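Local coordinates for UDP-N-acetylglucosamine 4-epimerase (Bacillus cereus, PDB 3M2P), which probably interconverts UDP-N-acetylglucosamine and its 4-epimer, UDP-N-acetylgalactosamine, as a member of the NAD(P)-dependent epimerase/dehydratase family, at residues K156-A161 against F222-G227; S108-Y113 against F160-G165; A205-I210 against L274-D279; P120-E125 against Y264-K269; A195-L200 against L230-V235. All coordinates share one frame; numbering follows the deposited sequence.

Contacts 1 and 2 lie on either edge of strand 154-164, share F160 and A161, and have centres about 7 Å apart. Contact 3 packs helix 202-212 against the apolar face of contact 1, with S208 meeting both F160 and I224. Contact 4 lies about 9 Å from contact 1, centre to centre, and reaches it through E123 and S267, which bond to the backbone N atoms of N223 and G225. Contact 5 is about 16 Å from contact 1 and continues the sheet through strand 197-201, where E198 and L200 pair with H162 of contact 2. The side chain of F160 comes within about 4 Å of that of L14, a UDP-binding residue; no UDP is bound to this chain.

Contact 1 (K156-A161 against F222-G227); sequences KNLRFA and FNIGSG
Four backbone hydrogen bonds join 156-161 to 222-224 in parallel register, the last from A161, just past the strand. F222 N gives to N157 O at 2.8 Å, nearly along the C=O axis. The carbonyl of the same residue is used next, F222 O taking R159 N at 2.7 Å in its carbonyl plane. Further along, I224 N reaches R159 O at 3.1 Å and A161 N reaches I224 O at 3.3 Å, in both cases with the donor above the carbonyl plane. This out-of-plane approach coincides with an inverse gamma turn centred on R159, in which F160 N makes a weak bond to L158 O. The other edge pairs with strand 103-109, where L158 bonds to the backbone of Y106 and S108. Other buried polar groups have partners too: R159 NE forms a salt bridge with E141, K156 NZ gives to Q215 O, and the backbone N of N223 gives to E123 OE2. On the sheet face of L158, F160, F222 and I224 the contacts are apolar. With CG1 beside its backbone N, I224 sets CG1 3.9 Å from L158 CD2, while its CB lies 3.9 Å from CD1 of the F160 ring. K156 CG meets the F222 ring at its edge, 3.8 Å from CE1. Adjacent parallel strands of this kind, with helix 202-212 covering the apolar face, belong to the Rossmann-type sheet of the epimerase/dehydratase family.

Contact 2 (S108-Y113 against F160-G165); sequences STISAY and FAHLYG
I110 N gives a hydrogen bond to F160 O at 2.9 Å, the N-H arriving at 145° and the donor somewhat above the carbonyl plane. One step back, F160 N makes only a weak bond to S108 O, at 3.3 Å. Together they bracket the parallel pair T109-F160, whose CA atoms are 4.7 Å apart, and beyond it the chains part. The 108-113 chain leaves the sheet through an ST turn: T109 OG1, anti to its backbone N (chi1 180°), accepts a nearly straight bond from S111 N at 3.0 Å, and A112 N gives to T109 O. Packing follows from the I110 torsion. With CG1 anti to the backbone N (chi1 -174°), CG2 takes the crowded position between N and the carbonyl carbon and lies over one face of the H162 imidazole, 3.8 Å from its centroid, in a CH-pi contact. H162 NE2 is bonded to S263 OG, which would help fix the ring. T109 also touches Y133 and K137, residues spaced as in the YxxxK motif of short-chain dehydrogenase/reductase enzymes. The chemistry thus implies a strand end where backbone pairing gives way to a side-chain-braced turn and a methyl-on-imidazole contact, a site consistent with lying beside the family's catalytic centre.

Contact 3 (A205-I210 against L274-D279); sequences AAKSVI and LDFSTD
The loop between helix 268-273 and helix 282-293 runs across helix 202-212, one of the helices that flank the Rossmann-type sheet, and 283 Å² of surface is buried between the two segments. Just past helix 268-273, D275 has a positive phi of 43° and is the first residue to leave helical geometry, so the chain turns there. F276 is the main apolar anchor. Its CG is anti to the backbone N (chi1 167°), and this torsion places the ring against the helix, where S208 CB sits over one face in a CH-pi contact 3.7 Å from the centroid. K207 CG comes in at the ring's edge, in its plane, 3.9 Å from F276 CE1. The opposite face carries the backbone N of T278, so the loop folds back over its own phenyl ring. I224 of strand 220-224 touches both F276 and S208, which ties the pair to the sheet. S277 supplies a backbone acceptor: K207 NZ gives to S277 O, with the donor nearly along the C=O axis. To reach it the lysine chain stays extended from its backbone and bends at the last torsion (chi4 -96°). T278 leads on to D279, whose backbone N is bonded to D204. The carboxylate of D279 lies across the K207 chain, and its OD1 is 3.7 Å from K207 NZ, a long salt bridge. S208 is held by its own helix: its OG donates to a lone pair of A205 O at 2.7 Å, sharing that carbonyl with V209 N.

Contact 4 (P120-E125 against Y264-K269); sequences PWNEKE and YMDSSK
A single backbone bridge, W121 with M265 (selenomethionine here), ties a loop of the Rossmann-type domain, after strand 103-109, to the segment entering helix 268-273, away from the annotated UDP residues. D266 N gives to W121 O at 2.9 Å, whereas W121 N reaches Y264 O at 3.4 Å, straight but weak. Flanking this bridge, CB of P120, which follows a cis peptide bond, meets the Y264 ring at its edge, 3.7 Å from CE2. At the other end the E123 chain, bent at chi2 (-84°), crosses obliquely over the K269 chain, and the contact is made by CG against CE. The charges do not meet, for E123 OE2 stays 4.7 Å from K269 NZ. Each has another partner instead: E123 OE2 accepts from N223 N, and K269 NZ gives to T221 O. Further out, W121 stacks on Y113 and its NE1 is bonded to D115 O. E123 is positioned by a type I turn from N122 to E125, closed by E125 N giving to N122 O at 2.7 Å. The facing segment has an Asx turn, in which D266 OD1 is gripped twice: it takes S268 OG on its syn lone pair at 2.6 Å, and S268 N from above the carboxylate plane at 3.0 Å.

Contact 5 (A195-L200 against L230-V235); sequences AKREFL and LTNYEV
R197 leaves its strand with CG beside the backbone N (chi1 -71°) and bends at chi3 (-89°), which turns the guanidinium toward N232. N232 has the same first torsion, and its amide stands 65° from the guanidinium plane. R197 NH2 gives to N232 OD1 at 3.0 Å; the oxygen lies in the guanidinium plane, but the C=O...N angle is tight and the bond is bent. NH2 is equally near ND2, a pair of donors and so no bond. Backbone pairing underlies this: R197 and L230 form an antiparallel hydrogen-bonded pair, R197 N giving to L230 O at 2.8 Å and L230 N to R197 O at 2.9 Å. The strand pair thus delivers the chain directly into helix 232-242, whose start is closed by a capping box. T231 OG1 accepts from E234 N at 3.2 Å, and E234 OE1 takes T231 N on its anti lone pair at 3.1 Å. The T231 methyl lies alongside K196, its CG2 3.8 Å from K196 CG. One turn into the helix, V235 CG2 touches F199 CE1 at 3.9 Å, the two side chains crossing at about a right angle, while M173 and F177 of helix 173-182 also pack on V235.

Contact 1 (K156-A161 against F222-G227)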
# COMPACT_ATOMS: atom_id res chain seq x y z
N LYS A 156 -0.69 15.72 5.63
CA LYS A 156 0.54 15.73 4.86
C LYS A 156 1.38 14.48 5.14
O LYS A 156 1.98 14.36 6.20
CB LYS A 156 1.35 16.98 5.20
CG LYS A 156 0.84 18.24 4.52
CD LYS A 156 1.10 19.48 5.37
CE LYS A 156 0.76 19.19 6.81
NZ LYS A 156 -0.17 20.21 7.34
N ASN A 157 1.40 13.56 4.18
CA ASN A 157 2.22 12.35 4.25
C ASN A 157 3.68 12.62 3.91
O ASN A 157 3.99 13.11 2.83
CB ASN A 157 1.67 11.30 3.29
CG ASN A 157 0.28 10.86 3.64
OD1 ASN A 157 -0.57 10.68 2.77
ND2 ASN A 157 0.03 10.67 4.93
N LEU A 158 4.57 12.28 4.83
CA LEU A 158 6.00 12.50 4.65
C LEU A 158 6.75 11.20 4.42
O LEU A 158 6.97 10.45 5.37
CB LEU A 158 6.58 13.19 5.89
CG LEU A 158 5.99 14.53 6.31
CD1 LEU A 158 6.73 15.08 7.51
CD2 LEU A 158 6.06 15.49 5.15
N ARG A 159 7.14 10.92 3.19
CA ARG A 159 7.95 9.73 2.92
C ARG A 159 9.43 9.94 3.31
O ARG A 159 10.25 10.29 2.46
CB ARG A 159 7.81 9.29 1.47
CG ARG A 159 6.42 8.85 1.13
CD ARG A 159 6.26 8.55 -0.33
NE ARG A 159 4.96 7.93 -0.59
CZ ARG A 159 4.36 7.92 -1.78
NH1 ARG A 159 4.94 8.49 -2.83
NH2 ARG A 159 3.19 7.32 -1.93
N PHE A 160 9.75 9.70 4.58
CA PHE A 160 11.12 9.82 5.09
C PHE A 160 12.11 8.87 4.43
O PHE A 160 11.78 7.72 4.16
CB PHE A 160 11.16 9.57 6.60
CG PHE A 160 10.44 10.60 7.40
CD1 PHE A 160 10.84 11.93 7.37
CD2 PHE A 160 9.35 10.25 8.18
CE1 PHE A 160 10.17 12.87 8.09
CE2 PHE A 160 8.68 11.19 8.91
CZ PHE A 160 9.09 12.51 8.86
N ALA A 161 13.32 9.36 4.18
CA ALA A 161 14.42 8.51 3.76
C ALA A 161 14.88 7.74 4.99
O ALA A 161 14.26 7.83 6.04
CB ALA A 161 15.56 9.34 3.17
N PHE A 222 4.86 14.11 0.31
CA PHE A 222 6.18 14.65 0.05
C PHE A 222 7.33 13.69 0.41
O PHE A 222 7.30 13.05 1.47
CB PHE A 222 6.35 15.95 0.82
CG PHE A 222 5.17 16.88 0.71
CD1 PHE A 222 4.13 16.80 1.62
CD2 PHE A 222 5.13 17.85 -0.27
CE1 PHE A 222 3.07 17.66 1.53
CE2 PHE A 222 4.05 18.71 -0.36
CZ PHE A 222 3.04 18.62 0.54
N ASN A 223 8.34 13.59 -0.45
CA ASN A 223 9.57 12.89 -0.11
C ASN A 223 10.37 13.79 0.81
O ASN A 223 10.60 14.95 0.48
CB ASN A 223 10.43 12.61 -1.35
CG ASN A 223 9.78 11.65 -2.32
OD1 ASN A 223 10.17 11.57 -3.48
ND2 ASN A 223 8.79 10.92 -1.85
N ILE A 224 10.79 13.28 1.96
CA ILE A 224 11.72 14.03 2.79
C ILE A 224 13.08 13.33 2.82
O ILE A 224 13.39 12.58 3.74
CB ILE A 224 11.21 14.25 4.23
CG1 ILE A 224 9.79 14.82 4.24
CG2 ILE A 224 12.16 15.18 4.97
CD1 ILE A 224 9.66 16.25 3.74
N GLY A 225 13.89 13.59 1.79
CA GLY A 225 15.25 13.08 1.72
C GLY A 225 16.28 14.11 2.14
O GLY A 225 15.95 15.27 2.38
N SER A 226 17.54 13.69 2.21
CA SER A 226 18.61 14.55 2.70
C SER A 226 19.51 15.12 1.61
O SER A 226 19.99 16.25 1.73
CB SER A 226 19.48 13.78 3.70
OG SER A 226 19.91 12.56 3.12
N GLY A 227 19.74 14.36 0.55
CA GLY A 227 20.75 14.78 -0.41
C GLY A 227 21.10 13.79 -1.51
O GLY A 227 20.59 13.95 -2.62

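Contact 2 (S108-Y113 against F160-G165)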
# COMPACT_ATOMS: atom_id res chain seq x y z
N SER A 108 5.37 8.57 6.66
CA SER A 108 5.49 7.48 5.70
C SER A 108 6.96 7.16 5.43
O SER A 108 7.84 7.54 6.22
CB SER A 108 4.75 7.82 4.41
OG SER A 108 4.51 6.65 3.65
N THR A 109 7.25 6.45 4.34
CA THR A 109 8.62 5.99 4.11
C THR A 109 9.05 5.78 2.67
O THR A 109 8.23 5.49 1.80
CB THR A 109 8.90 4.66 4.84
OG1 THR A 109 10.25 4.26 4.57
CG2 THR A 109 7.96 3.58 4.35
N ILE A 110 10.35 5.88 2.47
CA ILE A 110 11.02 5.60 1.20
C ILE A 110 10.76 4.16 0.77
O ILE A 110 10.90 3.80 -0.41
CB ILE A 110 12.55 5.88 1.32
CG1 ILE A 110 13.26 5.74 -0.03
CG2 ILE A 110 13.20 5.01 2.38
CD1 ILE A 110 14.69 6.19 0.03
N SER A 111 10.35 3.34 1.73
CA SER A 111 10.03 1.94 1.49
C SER A 111 8.70 1.76 0.74
O SER A 111 8.17 0.65 0.67
CB SER A 111 10.01 1.16 2.80
OG SER A 111 11.27 1.21 3.44
N ALA A 112 8.17 2.85 0.20
CA ALA A 112 7.01 2.77 -0.67
C ALA A 112 7.51 2.60 -2.09
O ALA A 112 6.73 2.42 -3.02
CB ALA A 112 6.17 4.03 -0.57
N TYR A 113 8.83 2.67 -2.25
CA TYR A 113 9.45 2.59 -3.55
C TYR A 113 10.34 1.36 -3.61
O TYR A 113 10.62 0.76 -2.57
CB TYR A 113 10.30 3.81 -3.80
CG TYR A 113 9.60 5.16 -3.74
CD1 TYR A 113 8.63 5.51 -4.65
CD2 TYR A 113 9.96 6.09 -2.78
CE1 TYR A 113 8.02 6.73 -4.61
CE2 TYR A 113 9.37 7.32 -2.73
CZ TYR A 113 8.40 7.64 -3.64
OH TYR A 113 7.80 8.89 -3.57
N PHE A 160 9.75 9.70 4.58
CA PHE A 160 11.12 9.82 5.09
C PHE A 160 12.11 8.87 4.43
O PHE A 160 11.78 7.72 4.16
CB PHE A 160 11.16 9.57 6.60
CG PHE A 160 10.44 10.60 7.40
CD1 PHE A 160 10.84 11.93 7.37
CD2 PHE A 160 9.35 10.25 8.18
CE1 PHE A 160 10.17 12.87 8.09
CE2 PHE A 160 8.68 11.19 8.91
CZ PHE A 160 9.09 12.51 8.86
N ALA A 161 13.32 9.36 4.18
CA ALA A 161 14.42 8.51 3.76
C ALA A 161 14.88 7.74 4.99
O ALA A 161 14.26 7.83 6.04
CB ALA A 161 15.56 9.34 3.17
N HIS A 162 15.95 6.97 4.87
CA HIS A 162 16.37 6.13 5.98
C HIS A 162 16.83 6.96 7.17
O HIS A 162 17.79 7.71 7.07
CB HIS A 162 17.43 5.13 5.53
CG HIS A 162 17.00 4.31 4.36
ND1 HIS A 162 16.06 3.31 4.46
CD2 HIS A 162 17.33 4.37 3.04
CE1 HIS A 162 15.85 2.77 3.27
NE2 HIS A 162 16.61 3.40 2.39
N LEU A 163 16.15 6.81 8.29
CA LEU A 163 16.48 7.63 9.44
C LEU A 163 17.71 7.09 10.20
O LEU A 163 17.84 5.88 10.39
CB LEU A 163 15.28 7.78 10.39
CG LEU A 163 13.97 8.34 9.83
CD1 LEU A 163 13.45 7.39 8.75
CD2 LEU A 163 12.88 8.54 10.89
N TYR A 164 18.59 8.00 10.60
CA TYR A 164 19.63 7.66 11.56
C TYR A 164 19.72 8.75 12.62
O TYR A 164 19.34 9.90 12.36
CB TYR A 164 20.98 7.48 10.87
CG TYR A 164 21.52 8.73 10.23
CD1 TYR A 164 21.26 9.03 8.91
CD2 TYR A 164 22.31 9.62 10.96
CE1 TYR A 164 21.74 10.16 8.32
CE2 TYR A 164 22.80 10.77 10.38
CZ TYR A 164 22.52 11.03 9.06
OH TYR A 164 23.02 12.17 8.47
N GLY A 165 20.21 8.39 13.80
CA GLY A 165 20.32 9.36 14.88
C GLY A 165 21.31 9.00 15.98
O GLY A 165 22.23 8.20 15.79

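Contact 3 (A205-I210 against L274-D279)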
# COMPACT_ATOMS: atom_id res chain seq x y z
N ALA A 205 14.63 15.37 10.11
CA ALA A 205 13.30 14.82 9.91
C ALA A 205 12.30 15.52 10.82
O ALA A 205 11.16 15.83 10.42
CB ALA A 205 13.30 13.32 10.16
N ALA A 206 12.72 15.76 12.06
CA ALA A 206 11.92 16.54 12.99
C ALA A 206 11.76 17.96 12.44
O ALA A 206 10.76 18.61 12.70
CB ALA A 206 12.55 16.55 14.35
N LYS A 207 12.76 18.42 11.69
CA LYS A 207 12.69 19.75 11.08
C LYS A 207 11.58 19.81 10.04
O LYS A 207 10.77 20.74 10.04
CB LYS A 207 14.02 20.17 10.45
CG LYS A 207 13.99 21.54 9.75
CD LYS A 207 15.39 21.98 9.35
CE LYS A 207 15.44 23.38 8.77
NZ LYS A 207 15.41 23.41 7.29
N SER A 208 11.54 18.81 9.16
CA SER A 208 10.53 18.76 8.11
C SER A 208 9.12 18.63 8.70
O SER A 208 8.15 19.10 8.11
CB SER A 208 10.83 17.62 7.13
OG SER A 208 10.75 16.36 7.78
N VAL A 209 9.00 17.98 9.85
CA VAL A 209 7.71 17.92 10.53
C VAL A 209 7.26 19.34 10.89
O VAL A 209 6.12 19.74 10.65
CB VAL A 209 7.74 17.02 11.80
CG1 VAL A 209 6.57 17.32 12.70
CG2 VAL A 209 7.73 15.55 11.41
N ILE A 210 8.18 20.11 11.46
CA ILE A 210 7.90 21.48 11.83
C ILE A 210 7.43 22.31 10.61
O ILE A 210 6.43 23.02 10.69
CB ILE A 210 9.13 22.13 12.52
CG1 ILE A 210 9.47 21.37 13.81
CG2 ILE A 210 8.91 23.61 12.82
CD1 ILE A 210 8.35 21.37 14.83
N LEU A 274 7.16 23.10 0.77
CA LEU A 274 7.40 23.15 2.21
C LEU A 274 8.56 24.08 2.57
O LEU A 274 8.88 24.23 3.74
CB LEU A 274 7.63 21.74 2.77
CG LEU A 274 6.43 21.00 3.36
CD1 LEU A 274 5.20 21.04 2.45
CD2 LEU A 274 6.80 19.57 3.70
N ASP A 275 9.15 24.72 1.56
CA ASP A 275 10.35 25.54 1.75
C ASP A 275 11.31 24.79 2.68
O ASP A 275 11.82 25.35 3.64
CB ASP A 275 10.02 26.92 2.36
CG ASP A 275 8.88 27.66 1.62
OD1 ASP A 275 9.03 27.95 0.40
OD2 ASP A 275 7.86 27.98 2.27
N PHE A 276 11.53 23.50 2.40
CA PHE A 276 12.31 22.66 3.31
C PHE A 276 13.67 22.21 2.76
O PHE A 276 13.78 21.74 1.63
CB PHE A 276 11.52 21.42 3.76
CG PHE A 276 12.39 20.38 4.42
CD1 PHE A 276 12.81 20.54 5.73
CD2 PHE A 276 12.82 19.27 3.72
CE1 PHE A 276 13.63 19.60 6.34
CE2 PHE A 276 13.64 18.32 4.32
CZ PHE A 276 14.04 18.49 5.63
N SER A 277 14.70 22.33 3.59
CA SER A 277 15.98 21.77 3.23
C SER A 277 16.66 21.31 4.51
O SER A 277 16.36 21.82 5.59
CB SER A 277 16.83 22.80 2.49
OG SER A 277 17.06 23.95 3.30
N THR A 278 17.56 20.33 4.40
CA THR A 278 18.22 19.76 5.57
C THR A 278 19.28 20.70 6.12
O THR A 278 20.02 21.32 5.36
CB THR A 278 18.93 18.45 5.21
OG1 THR A 278 19.73 18.65 4.03
CG2 THR A 278 17.92 17.36 4.97
N ASP A 279 19.37 20.77 7.45
CA ASP A 279 20.48 21.47 8.09
C ASP A 279 21.77 20.68 7.90
O ASP A 279 22.82 21.25 7.61
CB ASP A 279 20.21 21.68 9.59
CG ASP A 279 19.13 22.74 9.87
OD1 ASP A 279 18.71 23.46 8.93
OD2 ASP A 279 18.71 22.85 11.04

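Contact 4 (P120-E125 against Y264-K269)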
# COMPACT_ATOMS: atom_id res chain seq x y z
N PRO A 120 16.38 8.67 -9.53
CA PRO A 120 15.82 8.90 -8.20
C PRO A 120 14.29 8.96 -8.23
O PRO A 120 13.70 9.37 -9.25
CB PRO A 120 16.37 10.29 -7.82
CG PRO A 120 17.18 10.76 -8.99
CD PRO A 120 16.79 9.93 -10.16
N TRP A 121 13.65 8.57 -7.13
CA TRP A 121 12.20 8.53 -7.07
C TRP A 121 11.58 9.87 -6.66
O TRP A 121 11.98 10.46 -5.66
CB TRP A 121 11.73 7.45 -6.09
CG TRP A 121 12.20 6.08 -6.44
CD1 TRP A 121 12.11 5.48 -7.66
CD2 TRP A 121 12.79 5.12 -5.56
NE1 TRP A 121 12.64 4.21 -7.60
CE2 TRP A 121 13.06 3.97 -6.32
CE3 TRP A 121 13.13 5.13 -4.20
CZ2 TRP A 121 13.65 2.83 -5.76
CZ3 TRP A 121 13.73 3.99 -3.65
CH2 TRP A 121 13.98 2.86 -4.43
N ASN A 122 10.62 10.34 -7.44
CA ASN A 122 9.81 11.46 -6.99
C ASN A 122 8.40 10.98 -6.71
O ASN A 122 8.03 9.88 -7.08
CB ASN A 122 9.82 12.64 -7.97
CG ASN A 122 9.12 12.33 -9.27
OD1 ASN A 122 8.32 11.41 -9.37
ND2 ASN A 122 9.42 13.12 -10.29
N GLU A 123 7.60 11.82 -6.07
CA GLU A 123 6.30 11.38 -5.62
C GLU A 123 5.35 11.04 -6.76
O GLU A 123 4.19 10.74 -6.51
CB GLU A 123 5.71 12.37 -4.62
CG GLU A 123 6.06 13.80 -4.88
CD GLU A 123 7.40 14.21 -4.32
OE1 GLU A 123 8.28 14.54 -5.13
OE2 GLU A 123 7.58 14.24 -3.08
N LYS A 124 5.82 11.02 -8.00
CA LYS A 124 4.98 10.53 -9.10
C LYS A 124 5.36 9.09 -9.48
O LYS A 124 4.77 8.50 -10.38
CB LYS A 124 5.04 11.47 -10.31
CG LYS A 124 4.77 12.95 -9.99
CD LYS A 124 4.18 13.70 -11.17
CE LYS A 124 2.66 13.59 -11.15
NZ LYS A 124 1.97 14.36 -12.24
N GLU A 125 6.36 8.56 -8.79
CA GLU A 125 6.80 7.18 -8.92
C GLU A 125 5.71 6.23 -8.42
O GLU A 125 5.21 6.41 -7.31
CB GLU A 125 8.04 6.98 -8.06
CG GLU A 125 8.48 5.55 -7.88
CD GLU A 125 9.02 4.95 -9.16
OE1 GLU A 125 9.60 5.71 -9.97
OE2 GLU A 125 8.86 3.72 -9.36
N TYR A 264 17.03 6.12 -2.96
CA TYR A 264 17.14 7.54 -2.68
C TYR A 264 16.05 8.29 -3.42
O TYR A 264 15.45 7.75 -4.33
CB TYR A 264 18.52 8.09 -3.06
CG TYR A 264 19.03 7.70 -4.44
CD1 TYR A 264 19.84 6.59 -4.61
CD2 TYR A 264 18.72 8.47 -5.56
CE1 TYR A 264 20.32 6.23 -5.85
CE2 TYR A 264 19.20 8.11 -6.81
CZ TYR A 264 20.01 7.00 -6.95
OH TYR A 264 20.51 6.63 -8.18
N MSE A 265 15.81 9.53 -3.02
CA MSE A 265 14.70 10.28 -3.58
C MSE A 265 15.08 11.67 -4.04
O MSE A 265 16.00 12.29 -3.53
CB MSE A 265 13.57 10.43 -2.57
CG MSE A 265 12.96 9.15 -2.09
SE MSE A 265 11.93 9.44 -0.47
CE MSE A 265 13.31 10.34 0.60
N ASP A 266 14.28 12.14 -4.99
CA ASP A 266 14.26 13.52 -5.41
C ASP A 266 13.33 14.28 -4.46
O ASP A 266 12.14 13.98 -4.36
CB ASP A 266 13.71 13.53 -6.83
CG ASP A 266 13.48 14.91 -7.35
OD1 ASP A 266 13.73 15.86 -6.59
OD2 ASP A 266 13.04 15.04 -8.52
N SER A 267 13.86 15.26 -3.73
CA SER A 267 13.04 15.98 -2.76
C SER A 267 12.69 17.42 -3.18
O SER A 267 12.42 18.28 -2.32
CB SER A 267 13.69 15.97 -1.38
OG SER A 267 13.79 14.64 -0.90
N SER A 268 12.71 17.67 -4.48
CA SER A 268 12.28 18.94 -5.04
C SER A 268 11.00 19.44 -4.36
O SER A 268 11.01 20.46 -3.68
CB SER A 268 12.01 18.80 -6.54
OG SER A 268 13.14 18.29 -7.22
N LYS A 269 9.91 18.70 -4.56
CA LYS A 269 8.60 19.11 -4.05
C LYS A 269 8.66 19.64 -2.62
O LYS A 269 8.11 20.70 -2.33
CB LYS A 269 7.59 17.98 -4.15
CG LYS A 269 6.16 18.44 -3.97
CD LYS A 269 5.23 17.33 -3.50
CE LYS A 269 4.51 16.64 -4.64
NZ LYS A 269 3.35 15.87 -4.13

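Contact 5 (A195-L200 against L230-V235)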
# COMPACT_ATOMS: atom_id res chain seq x y z
N ALA A 195 25.45 -0.06 -4.57
CA ALA A 195 24.13 0.46 -4.24
C ALA A 195 24.23 1.67 -3.32
O ALA A 195 25.06 1.71 -2.41
CB ALA A 195 23.28 -0.61 -3.59
N LYS A 196 23.37 2.66 -3.57
CA LYS A 196 23.37 3.93 -2.85
C LYS A 196 22.06 4.09 -2.09
O LYS A 196 20.98 3.92 -2.66
CB LYS A 196 23.56 5.10 -3.83
CG LYS A 196 24.99 5.24 -4.31
CD LYS A 196 25.12 6.11 -5.57
CE LYS A 196 26.59 6.52 -5.78
NZ LYS A 196 26.95 6.83 -7.21
N ARG A 197 22.17 4.39 -0.80
CA ARG A 197 21.00 4.49 0.08
C ARG A 197 20.95 5.86 0.74
O ARG A 197 21.97 6.36 1.21
CB ARG A 197 21.04 3.39 1.15
CG ARG A 197 20.78 1.98 0.61
CD ARG A 197 20.50 1.00 1.75
NE ARG A 197 21.73 0.39 2.27
CZ ARG A 197 21.82 -0.23 3.44
NH1 ARG A 197 20.78 -0.31 4.25
NH2 ARG A 197 22.98 -0.76 3.82
N GLU A 198 19.77 6.48 0.79
CA GLU A 198 19.66 7.84 1.31
C GLU A 198 19.42 7.87 2.81
O GLU A 198 18.52 7.20 3.31
CB GLU A 198 18.54 8.58 0.58
CG GLU A 198 18.50 10.08 0.79
CD GLU A 198 17.46 10.73 -0.11
OE1 GLU A 198 16.82 9.97 -0.88
OE2 GLU A 198 17.29 11.97 -0.07
N PHE A 199 20.25 8.63 3.53
CA PHE A 199 20.17 8.69 4.99
C PHE A 199 19.81 10.08 5.52
O PHE A 199 20.56 11.03 5.35
CB PHE A 199 21.50 8.26 5.60
CG PHE A 199 21.83 6.82 5.36
CD1 PHE A 199 22.51 6.44 4.22
CD2 PHE A 199 21.48 5.86 6.29
CE1 PHE A 199 22.83 5.12 4.01
CE2 PHE A 199 21.80 4.53 6.08
CZ PHE A 199 22.47 4.16 4.93
N LEU A 200 18.65 10.17 6.17
CA LEU A 200 18.16 11.44 6.69
C LEU A 200 18.33 11.52 8.19
O LEU A 200 17.77 10.71 8.91
CB LEU A 200 16.68 11.62 6.33
CG LEU A 200 15.95 12.77 7.01
CD1 LEU A 200 16.44 14.10 6.45
CD2 LEU A 200 14.46 12.63 6.80
N LEU A 230 24.33 7.38 -0.02
CA LEU A 230 25.67 6.86 0.21
C LEU A 230 25.78 5.35 -0.01
O LEU A 230 24.81 4.62 0.13
CB LEU A 230 26.13 7.19 1.64
CG LEU A 230 26.06 8.64 2.10
CD1 LEU A 230 26.80 8.82 3.42
CD2 LEU A 230 26.60 9.57 1.05
N THR A 231 26.98 4.89 -0.36
CA THR A 231 27.28 3.46 -0.33
C THR A 231 27.75 3.07 1.07
O THR A 231 28.20 3.92 1.84
CB THR A 231 28.38 3.07 -1.33
OG1 THR A 231 29.63 3.67 -0.96
CG2 THR A 231 28.00 3.50 -2.74
N ASN A 232 27.63 1.79 1.39
CA ASN A 232 28.03 1.31 2.71
C ASN A 232 29.49 1.60 3.00
O ASN A 232 29.87 1.90 4.13
CB ASN A 232 27.71 -0.18 2.87
CG ASN A 232 26.23 -0.43 3.03
OD1 ASN A 232 25.77 -1.58 3.04
ND2 ASN A 232 25.45 0.65 3.17
N TYR A 233 30.31 1.51 1.96
CA TYR A 233 31.71 1.89 2.06
C TYR A 233 31.83 3.37 2.48
O TYR A 233 32.57 3.69 3.42
CB TYR A 233 32.44 1.58 0.75
CG TYR A 233 33.90 1.99 0.70
CD1 TYR A 233 34.28 3.20 0.15
CD2 TYR A 233 34.90 1.16 1.19
CE1 TYR A 233 35.60 3.59 0.10
CE2 TYR A 233 36.23 1.54 1.14
CZ TYR A 233 36.58 2.76 0.59
OH TYR A 233 37.90 3.18 0.53
N GLU A 234 31.09 4.25 1.83
CA GLU A 234 31.08 5.67 2.21
C GLU A 234 30.67 5.87 3.67
O GLU A 234 31.36 6.57 4.41
CB GLU A 234 30.14 6.48 1.33
CG GLU A 234 30.43 6.42 -0.14
CD GLU A 234 29.73 7.54 -0.89
OE1 GLU A 234 28.64 7.28 -1.46
OE2 GLU A 234 30.25 8.68 -0.87
N VAL A 235 29.53 5.29 4.05
CA VAL A 235 29.01 5.39 5.42
C VAL A 235 30.09 5.02 6.44
O VAL A 235 30.41 5.81 7.32
CB VAL A 235 27.77 4.47 5.62
CG1 VAL A 235 27.22 4.57 7.05
CG2 VAL A 235 26.68 4.79 4.63